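PDB 3CP3: pyridoxamine 5'-phosphate oxidase family protein, which is of unknown function but probably adopts a flavin-binding split-barrel fold and may bind FMN or a related cofactor. Local coordinates for the interface of chains A and B. Numbering follows the deposited sequence. Chains: chain A/B, Uncharacterized protein.

Contact 1: the interface of chains A and B. Residues chain A 78, 80, 93, 137; chain B 41-43.
B:Ile42 inserts its branched side chain between A:Leu78, A:Glu80 and A:Val93, next to a salt bridge between B:Asp41 and A:Arg137. From CB, the isoleucine divides. Its CG2 methyl occupies the crowded position between backbone N and carbonyl carbon, because CG1 lies anti to N (chi1 176°), and this turns CG2 towards chain A. There B:Ile42 CG2 meets A:Val93 CG2 at 3.7 Å. A:Glu80 CG lies 3.9 Å from B:Ile42 CG2. A:Leu78 CD1 closes a third side, also 3.9 Å from B:Ile42 CG2. The leucine and isoleucine slide past one another in opposite directions. Along the other branch, CG1 carries B:Ile42 CD1 outward to the aliphatic stem of A:Glu80, where it lies 4.1 Å from A:Glu80 CB. A:Glu80 offers its CB and CG to the isoleucine; the bend at chi2 then carries the carboxylate onward.

On the polar side, A:Arg137 grips B:Asp41 end-on, with guanidinium and carboxylate nearly coplanar. A:Arg137 NH2 donates to B:Asp41 OD1 at 3.0 Å, the oxygen sitting out of the guanidinium plane. A:Arg137 NH1 meets the syn lone pair of B:Asp41 OD2 at 3.2 Å, that oxygen lying close to the guanidinium plane. A:Arg137 NH2 also bonds B:Asp41 OD2, which therefore accepts from both terminal nitrogens. The backbone of the same strand steadies the aspartate: B:Ile42 N donates to B:Asp41 OD1 at 2.8 Å, approaching from 59° above the carboxylate plane.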
ATOM      1  N   LEU A  78       3.975  -8.365   1.767  1.00 29.26           N
ATOM      2  CA  LEU A  78       4.120  -7.795   0.456  1.00 27.21           C
ATOM      3  C   LEU A  78       4.850  -6.505   0.619  1.00 28.52           C
ATOM      4  O   LEU A  78       4.769  -5.880   1.681  1.00 28.71           O
ATOM      5  CB  LEU A  78       2.739  -7.390  -0.129  1.00 27.74           C
ATOM      6  CG  LEU A  78       1.628  -8.373  -0.227  1.00 29.43           C
ATOM      7  CD1 LEU A  78       0.405  -7.612  -0.819  1.00 28.12           C
ATOM      8  CD2 LEU A  78       2.057  -9.595  -1.096  1.00 31.92           C
ATOM      9  N   GLU A  80       5.326  -2.875  -1.704  1.00 29.49           N
ATOM     10  CA  GLU A  80       4.771  -2.212  -2.835  1.00 28.74           C
ATOM     11  C   GLU A  80       5.341  -0.811  -3.021  1.00 32.60           C
ATOM     12  O   GLU A  80       5.531  -0.042  -2.063  1.00 31.66           O
ATOM     13  CB  GLU A  80       3.201  -2.157  -2.756  1.00 26.86           C
ATOM     14  CG  GLU A  80       2.513  -1.687  -4.059  1.00 28.67           C
ATOM     15  CD  GLU A  80       2.163  -0.206  -4.062  1.00 30.29           C
ATOM     16  OE1 GLU A  80       2.527   0.513  -3.062  1.00 29.03           O
ATOM     17  OE2 GLU A  80       1.394   0.195  -4.970  1.00 30.26           O
ATOM     18  N   VAL A  93       4.676  -4.882  -7.030  1.00 30.15           N
ATOM     19  CA  VAL A  93       4.400  -5.617  -5.772  1.00 29.88           C
ATOM     20  C   VAL A  93       5.411  -6.748  -5.665  1.00 31.26           C
ATOM     21  O   VAL A  93       5.520  -7.643  -6.576  1.00 29.64           O
ATOM     22  CB  VAL A  93       2.975  -6.164  -5.772  1.00 29.43           C
ATOM     23  CG1 VAL A  93       2.663  -7.103  -4.482  1.00 31.11           C
ATOM     24  CG2 VAL A  93       1.995  -5.059  -5.877  1.00 28.60           C
ATOM     25  N   ARG A 137       2.899  -3.689 -12.884  1.00 27.18           N
ATOM     26  CA  ARG A 137       1.760  -3.426 -13.761  1.00 30.76           C
ATOM     27  C   ARG A 137       1.787  -1.968 -14.132  1.00 30.58           C
ATOM     28  O   ARG A 137       2.158  -1.142 -13.305  1.00 31.07           O
ATOM     29  CB  ARG A 137       0.468  -3.712 -12.974  1.00 31.86           C
ATOM     30  CG  ARG A 137       0.326  -5.159 -12.581  1.00 38.18           C
ATOM     31  CD  ARG A 137      -0.968  -5.415 -11.832  1.00 47.92           C
ATOM     32  NE  ARG A 137      -0.796  -5.266 -10.397  1.00 54.43           N
ATOM     33  CZ  ARG A 137      -1.530  -5.931  -9.494  1.00 57.68           C
ATOM     34  NH1 ARG A 137      -2.469  -6.778  -9.894  1.00 58.30           N
ATOM     35  NH2 ARG A 137      -1.313  -5.753  -8.193  1.00 57.22           N
TER
ATOM     36  N   ASP B  41      -2.983  -9.018  -2.163  1.00 28.61           N
ATOM     37  CA  ASP B  41      -2.548  -8.160  -3.264  1.00 28.16           C
ATOM     38  C   ASP B  41      -2.897  -6.759  -2.919  1.00 26.72           C
ATOM     39  O   ASP B  41      -3.615  -6.504  -1.945  1.00 25.60           O
ATOM     40  CB  ASP B  41      -3.154  -8.600  -4.619  1.00 30.04           C
ATOM     41  CG  ASP B  41      -2.427  -7.959  -5.843  1.00 34.12           C
ATOM     42  OD1 ASP B  41      -1.263  -7.482  -5.743  1.00 30.51           O
ATOM     43  OD2 ASP B  41      -3.064  -7.895  -6.909  1.00 40.33           O
ATOM     44  N   ILE B  42      -2.340  -5.843  -3.679  1.00 26.36           N
ATOM     45  CA  ILE B  42      -2.536  -4.468  -3.443  1.00 26.93           C
ATOM     46  C   ILE B  42      -2.435  -3.721  -4.779  1.00 29.30           C
ATOM     47  O   ILE B  42      -1.588  -4.045  -5.636  1.00 27.91           O
ATOM     48  CB  ILE B  42      -1.476  -3.931  -2.453  1.00 26.81           C
ATOM     49  CG1 ILE B  42      -1.621  -2.436  -2.259  1.00 26.67           C
ATOM     50  CG2 ILE B  42      -0.064  -4.341  -2.868  1.00 26.32           C
ATOM     51  CD1 ILE B  42      -0.554  -1.941  -1.213  1.00 25.67           C
ATOM     52  N   PHE B  43      -3.329  -2.749  -4.959  1.00 30.15           N
ATOM     53  CA  PHE B  43      -3.286  -1.980  -6.177  1.00 32.38           C
ATOM     54  C   PHE B  43      -3.822  -0.576  -5.977  1.00 31.06           C
ATOM     55  O   PHE B  43      -4.722  -0.365  -5.188  1.00 32.35           O
ATOM     56  CB  PHE B  43      -4.019  -2.710  -7.305  1.00 32.82           C
ATOM     57  CG  PHE B  43      -5.366  -3.132  -6.951  1.00 33.84           C
ATOM     58  CD1 PHE B  43      -6.442  -2.278  -7.150  1.00 35.79           C
ATOM     59  CD2 PHE B  43      -5.573  -4.399  -6.409  1.00 34.53           C
ATOM     60  CE1 PHE B  43      -7.719  -2.699  -6.806  1.00 39.22           C
ATOM     61  CE2 PHE B  43      -6.780  -4.811  -6.054  1.00 35.39           C
ATOM     62  CZ  PHE B  43      -7.874  -3.987  -6.250  1.00 36.50           C
TER
HETATM   63  O   HOH W   1      -0.453  -3.466  -8.075  1.00 41.83           O

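Contact 2: the interface of chains A and B. Residues chain A 66, 68, 122; chain B 11-12.
The CD1 methyl of B:Ile12 forms the apolar centre of this patch, lying against A:Thr66 and A:Leu68. B:Ile12 CD1 meets A:Thr66 CB at 3.6 Å, the two side chains crossing at about a right angle, which sets the end of the isoleucine against the flank of the threonine. A:Leu68 approaches tip to tip, its CD1 3.7 Å from B:Ile12 CD1. The isoleucine reaches both because CG1 stands anti to the carbonyl carbon (chi1 -56°) and the chain then runs on extended to CD1.

One step outward, the ring of B:Pro11 takes over. B:Pro11 CG packs on the A:Thr66 CG2 methyl at 3.7 Å. A:Thr66 CG2 also lies 3.9 Å from B:Ile12 CG1, so it bridges the two neighbouring residues of chain B. Further out, A:Leu122 CD2 makes a looser contact with B:Pro11 CG at 4.2 Å.

Towards the rim, the threonine presents carbon to chain B. A:Thr66 OG1 sits between backbone N and carbonyl carbon (chi1 68°), 4.7 Å from B:Ile12 CD1 and thus farther from it than CB or CG2. The contacts between the five residues described are van der Waals ones; polar links may be made by neighbours.

In the fold, B:Ile12 opens strand 12-15 and B:Pro11 precedes it, near the modelled N-terminus of chain B. They meet two chain A loops, one joining strands 57-62 and 76-83, the other lying between helix 104-110 and strand 125-131.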
ATOM      1  N   THR A  66       8.258   1.504  18.311  1.00 61.11           N
ATOM      2  CA  THR A  66       7.274   1.649  17.225  1.00 60.92           C
ATOM      3  C   THR A  66       6.444   0.393  16.957  1.00 60.79           C
ATOM      4  O   THR A  66       5.284   0.508  16.540  1.00 61.61           O
ATOM      5  CB  THR A  66       7.897   2.149  15.880  1.00 60.81           C
ATOM      6  OG1 THR A  66       8.754   1.147  15.319  1.00 60.44           O
ATOM      7  CG2 THR A  66       8.668   3.453  16.082  1.00 60.99           C
ATOM      8  N   LEU A  68       5.927  -1.560  14.685  1.00 55.14           N
ATOM      9  CA  LEU A  68       5.313  -1.689  13.370  1.00 53.18           C
ATOM     10  C   LEU A  68       5.569  -3.057  12.732  1.00 52.17           C
ATOM     11  O   LEU A  68       4.605  -3.701  12.295  1.00 52.15           O
ATOM     12  CB  LEU A  68       5.801  -0.592  12.433  1.00 52.98           C
ATOM     13  CG  LEU A  68       5.409   0.855  12.741  1.00 52.42           C
ATOM     14  CD1 LEU A  68       6.414   1.802  12.086  1.00 54.24           C
ATOM     15  CD2 LEU A  68       3.991   1.124  12.266  1.00 50.93           C
ATOM     16  N   LEU A 122      17.991   7.283  17.927  1.00 55.59           N
ATOM     17  CA  LEU A 122      17.049   6.189  17.754  1.00 54.44           C
ATOM     18  C   LEU A 122      17.803   4.894  17.435  1.00 53.08           C
ATOM     19  O   LEU A 122      18.401   4.781  16.355  1.00 53.30           O
ATOM     20  CB  LEU A 122      16.065   6.505  16.614  1.00 55.35           C
ATOM     21  CG  LEU A 122      14.757   7.270  16.861  1.00 56.05           C
ATOM     22  CD1 LEU A 122      14.292   7.917  15.551  1.00 56.47           C
ATOM     23  CD2 LEU A 122      13.664   6.354  17.444  1.00 55.91           C
TER
ATOM     24  N   PRO B  11       8.707   8.980  17.657  1.00 60.87           N
ATOM     25  CA  PRO B  11       8.766   9.122  16.204  1.00 59.48           C
ATOM     26  C   PRO B  11       7.413   8.909  15.509  1.00 57.87           C
ATOM     27  O   PRO B  11       7.296   9.222  14.321  1.00 57.83           O
ATOM     28  CB  PRO B  11       9.760   8.029  15.787  1.00 59.75           C
ATOM     29  CG  PRO B  11       9.573   6.948  16.808  1.00 60.37           C
ATOM     30  CD  PRO B  11       9.280   7.687  18.104  1.00 60.73           C
ATOM     31  N   ILE B  12       6.423   8.365  16.226  1.00 55.58           N
ATOM     32  CA  ILE B  12       5.096   8.121  15.652  1.00 53.17           C
ATOM     33  C   ILE B  12       4.029   8.920  16.396  1.00 51.00           C
ATOM     34  O   ILE B  12       3.812   8.736  17.608  1.00 51.71           O
ATOM     35  CB  ILE B  12       4.711   6.611  15.602  1.00 53.86           C
ATOM     36  CG1 ILE B  12       5.757   5.809  14.829  1.00 54.09           C
ATOM     37  CG2 ILE B  12       3.325   6.400  14.923  1.00 53.57           C
ATOM     38  CD1 ILE B  12       5.337   4.370  14.594  1.00 55.86           C
TER

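Contact 3: the interface of chains A and B. Residues chain A 31, 42, 44, 80, 82; chain B 31, 42, 80, 82.
OD2 of B:Asp82 accepts a short, nearly straight hydrogen bond from A:Arg31 NE, 2.6 Å long and 167° at the hydrogen. The nitrogen uses the syn lone pair of OD2, and the oxygen lies in the guanidinium plane. A:Arg31 NH2 adds a second bond to B:Asp82 OD1 at 3.1 Å, tilted from both planes, which completes a side-on grip. The two-fold repeats this pair between B:Arg31 and A:Asp82.

Between these pairs the two arginines stack face to face, their planes 1° apart and A:Arg31 CZ 3.2 Å from B:Arg31 CZ. The terminal NH2 groups approach without bonding each other. Four carboxylates surround the stack and would be expected to offset its charge. A:Arg31 NH1 donates to A:Glu80 OE1 at 2.9 Å, and chain B repeats the bond, so the guanidinium is tied to A:Glu80 on strand 76-83 of its own chain as well as to the partner's aspartate. These bonds along its edges should limit rotation of the flat group. CG of A:Asp82 stands between the backbone N and the carbonyl carbon (chi1 62°), which turns the carboxylate to B:Arg31.

Beside the charged cluster, the isoleucines meet tip to tip across the two-fold, A:Ile42 CD1 lying 3.8 Å from B:Ile42 CD1.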
ATOM      1  N   ARG A  31       5.818   0.501   0.661  1.00 26.68           N
ATOM      2  CA  ARG A  31       4.847   0.137   1.685  1.00 25.64           C
ATOM      3  C   ARG A  31       4.946  -1.320   2.004  1.00 26.69           C
ATOM      4  O   ARG A  31       4.932  -2.169   1.107  1.00 26.68           O
ATOM      5  CB  ARG A  31       3.436   0.410   1.139  1.00 28.26           C
ATOM      6  CG  ARG A  31       3.290   1.916   0.844  1.00 29.87           C
ATOM      7  CD  ARG A  31       2.244   2.266  -0.101  1.00 33.34           C
ATOM      8  NE  ARG A  31       2.467   3.676  -0.377  1.00 33.93           N
ATOM      9  CZ  ARG A  31       3.128   4.089  -1.440  1.00 43.64           C
ATOM     10  NH1 ARG A  31       3.511   3.194  -2.389  1.00 34.89           N
ATOM     11  NH2 ARG A  31       3.322   5.388  -1.586  1.00 41.67           N
ATOM     12  N   ILE A  42      -0.477  -1.866   7.032  1.00 26.36           N
ATOM     13  CA  ILE A  42       0.383  -1.425   6.006  1.00 26.93           C
ATOM     14  C   ILE A  42       1.035  -0.108   6.445  1.00 29.30           C
ATOM     15  O   ILE A  42       0.387   0.758   7.066  1.00 27.91           O
ATOM     16  CB  ILE A  42      -0.405  -1.216   4.691  1.00 26.81           C
ATOM     17  CG1 ILE A  42       0.490  -0.657   3.605  1.00 26.67           C
ATOM     18  CG2 ILE A  42      -1.658  -0.371   4.918  1.00 26.32           C
ATOM     19  CD1 ILE A  42      -0.339  -0.502   2.276  1.00 25.67           C
ATOM     20  N   PRO A  44       4.431   2.801   5.327  1.00 30.90           N
ATOM     21  CA  PRO A  44       5.492   3.211   4.397  1.00 30.24           C
ATOM     22  C   PRO A  44       6.844   3.130   5.095  1.00 29.58           C
ATOM     23  O   PRO A  44       6.911   3.320   6.327  1.00 27.11           O
ATOM     24  CB  PRO A  44       5.132   4.655   4.070  1.00 31.12           C
ATOM     25  CG  PRO A  44       4.258   5.093   5.135  1.00 31.89           C
ATOM     26  CD  PRO A  44       3.723   3.951   5.900  1.00 31.49           C
ATOM     27  N   GLU A  80       5.326  -2.875  -1.704  1.00 29.49           N
ATOM     28  CA  GLU A  80       4.771  -2.212  -2.835  1.00 28.74           C
ATOM     29  C   GLU A  80       5.341  -0.811  -3.021  1.00 32.60           C
ATOM     30  O   GLU A  80       5.531  -0.042  -2.063  1.00 31.66           O
ATOM     31  CB  GLU A  80       3.201  -2.157  -2.756  1.00 26.86           C
ATOM     32  CG  GLU A  80       2.513  -1.687  -4.059  1.00 28.67           C
ATOM     33  CD  GLU A  80       2.163  -0.206  -4.062  1.00 30.29           C
ATOM     34  OE1 GLU A  80       2.527   0.513  -3.062  1.00 29.03           O
ATOM     35  OE2 GLU A  80       1.394   0.195  -4.970  1.00 30.26           O
ATOM     36  N   ASP A  82       4.544   2.468  -5.979  1.00 39.35           N
ATOM     37  CA  ASP A  82       3.762   2.912  -7.125  1.00 38.72           C
ATOM     38  C   ASP A  82       4.046   4.362  -7.541  1.00 41.34           C
ATOM     39  O   ASP A  82       4.873   5.025  -6.882  1.00 40.96           O
ATOM     40  CB  ASP A  82       2.207   2.625  -7.093  1.00 39.08           C
ATOM     41  CG  ASP A  82       1.421   3.337  -5.910  1.00 40.69           C
ATOM     42  OD1 ASP A  82       0.926   4.503  -6.033  1.00 43.69           O
ATOM     43  OD2 ASP A  82       1.152   2.646  -4.936  1.00 30.97           O
TER
ATOM     44  N   ARG B  31      -4.525   3.036  -2.200  1.00 26.68           N
ATOM     45  CA  ARG B  31      -4.197   1.640  -2.458  1.00 25.64           C
ATOM     46  C   ARG B  31      -5.158   0.739  -1.752  1.00 26.69           C
ATOM     47  O   ARG B  31      -5.401   0.886  -0.549  1.00 26.68           O
ATOM     48  CB  ARG B  31      -2.790   1.359  -1.908  1.00 28.26           C
ATOM     49  CG  ARG B  31      -1.770   2.244  -2.653  1.00 29.87           C
ATOM     50  CD  ARG B  31      -0.515   2.467  -1.957  1.00 33.34           C
ATOM     51  NE  ARG B  31       0.153   3.493  -2.741  1.00 33.93           N
ATOM     52  CZ  ARG B  31       0.109   4.769  -2.413  1.00 43.64           C
ATOM     53  NH1 ARG B  31      -0.463   5.147  -1.238  1.00 34.89           N
ATOM     54  NH2 ARG B  31       0.707   5.638  -3.209  1.00 41.67           N
ATOM     55  N   ILE B  42      -2.340  -5.843  -3.679  1.00 26.36           N
ATOM     56  CA  ILE B  42      -2.536  -4.468  -3.443  1.00 26.93           C
ATOM     57  C   ILE B  42      -2.435  -3.721  -4.779  1.00 29.30           C
ATOM     58  O   ILE B  42      -1.588  -4.045  -5.636  1.00 27.91           O
ATOM     59  CB  ILE B  42      -1.476  -3.931  -2.453  1.00 26.81           C
ATOM     60  CG1 ILE B  42      -1.621  -2.436  -2.259  1.00 26.67           C
ATOM     61  CG2 ILE B  42      -0.064  -4.341  -2.868  1.00 26.32           C
ATOM     62  CD1 ILE B  42      -0.554  -1.941  -1.213  1.00 25.67           C
ATOM     63  N   GLU B  80      -5.430   2.592   1.827  1.00 29.49           N
ATOM     64  CA  GLU B  80      -4.348   3.368   2.332  1.00 28.74           C
ATOM     65  C   GLU B  80      -3.985   4.523   1.407  1.00 32.60           C
ATOM     66  O   GLU B  80      -3.941   4.391   0.171  1.00 31.66           O
ATOM     67  CB  GLU B  80      -3.084   2.477   2.617  1.00 26.86           C
ATOM     68  CG  GLU B  80      -1.963   3.194   3.403  1.00 28.67           C
ATOM     69  CD  GLU B  80      -0.864   3.761   2.516  1.00 30.29           C
ATOM     70  OE1 GLU B  80      -0.997   3.673   1.241  1.00 29.03           O
ATOM     71  OE2 GLU B  80       0.190   4.139   3.085  1.00 30.26           O
ATOM     72  N   ASP B  82      -0.826   7.706   1.554  1.00 39.35           N
ATOM     73  CA  ASP B  82       0.319   8.256   2.268  1.00 38.72           C
ATOM     74  C   ASP B  82       0.994   9.428   1.542  1.00 41.34           C
ATOM     75  O   ASP B  82       0.542   9.791   0.438  1.00 40.96           O
ATOM     76  CB  ASP B  82       1.394   7.228   2.807  1.00 39.08           C
ATOM     77  CG  ASP B  82       2.130   6.381   1.683  1.00 40.69           C
ATOM     78  OD1 ASP B  82       3.200   6.785   1.124  1.00 43.69           O
ATOM     79  OD2 ASP B  82       1.729   5.237   1.507  1.00 30.97           O
TER

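Contacts 1 and 3 adjoin, their C-alpha centres about 8 Å apart, and share A:Glu80 and B:Ile42. Together they line a central, strand-built part of the interface, on strands 29-36, 39-50, 76-83, 89-100 and 133-139, with contact 3 straddling the two-fold. Contact 2 lies apart, about 24 Å from contact 1 and 18 Å from contact 3 between C-alpha centres, where the N-terminal end of one chain meets loops of the other. Symmetry repeats contacts 1 and 2 with the chains exchanged. Such a spread of central and peripheral anchors is consistent with a homodimer, as is usual in this family, although the structure alone does not prove it.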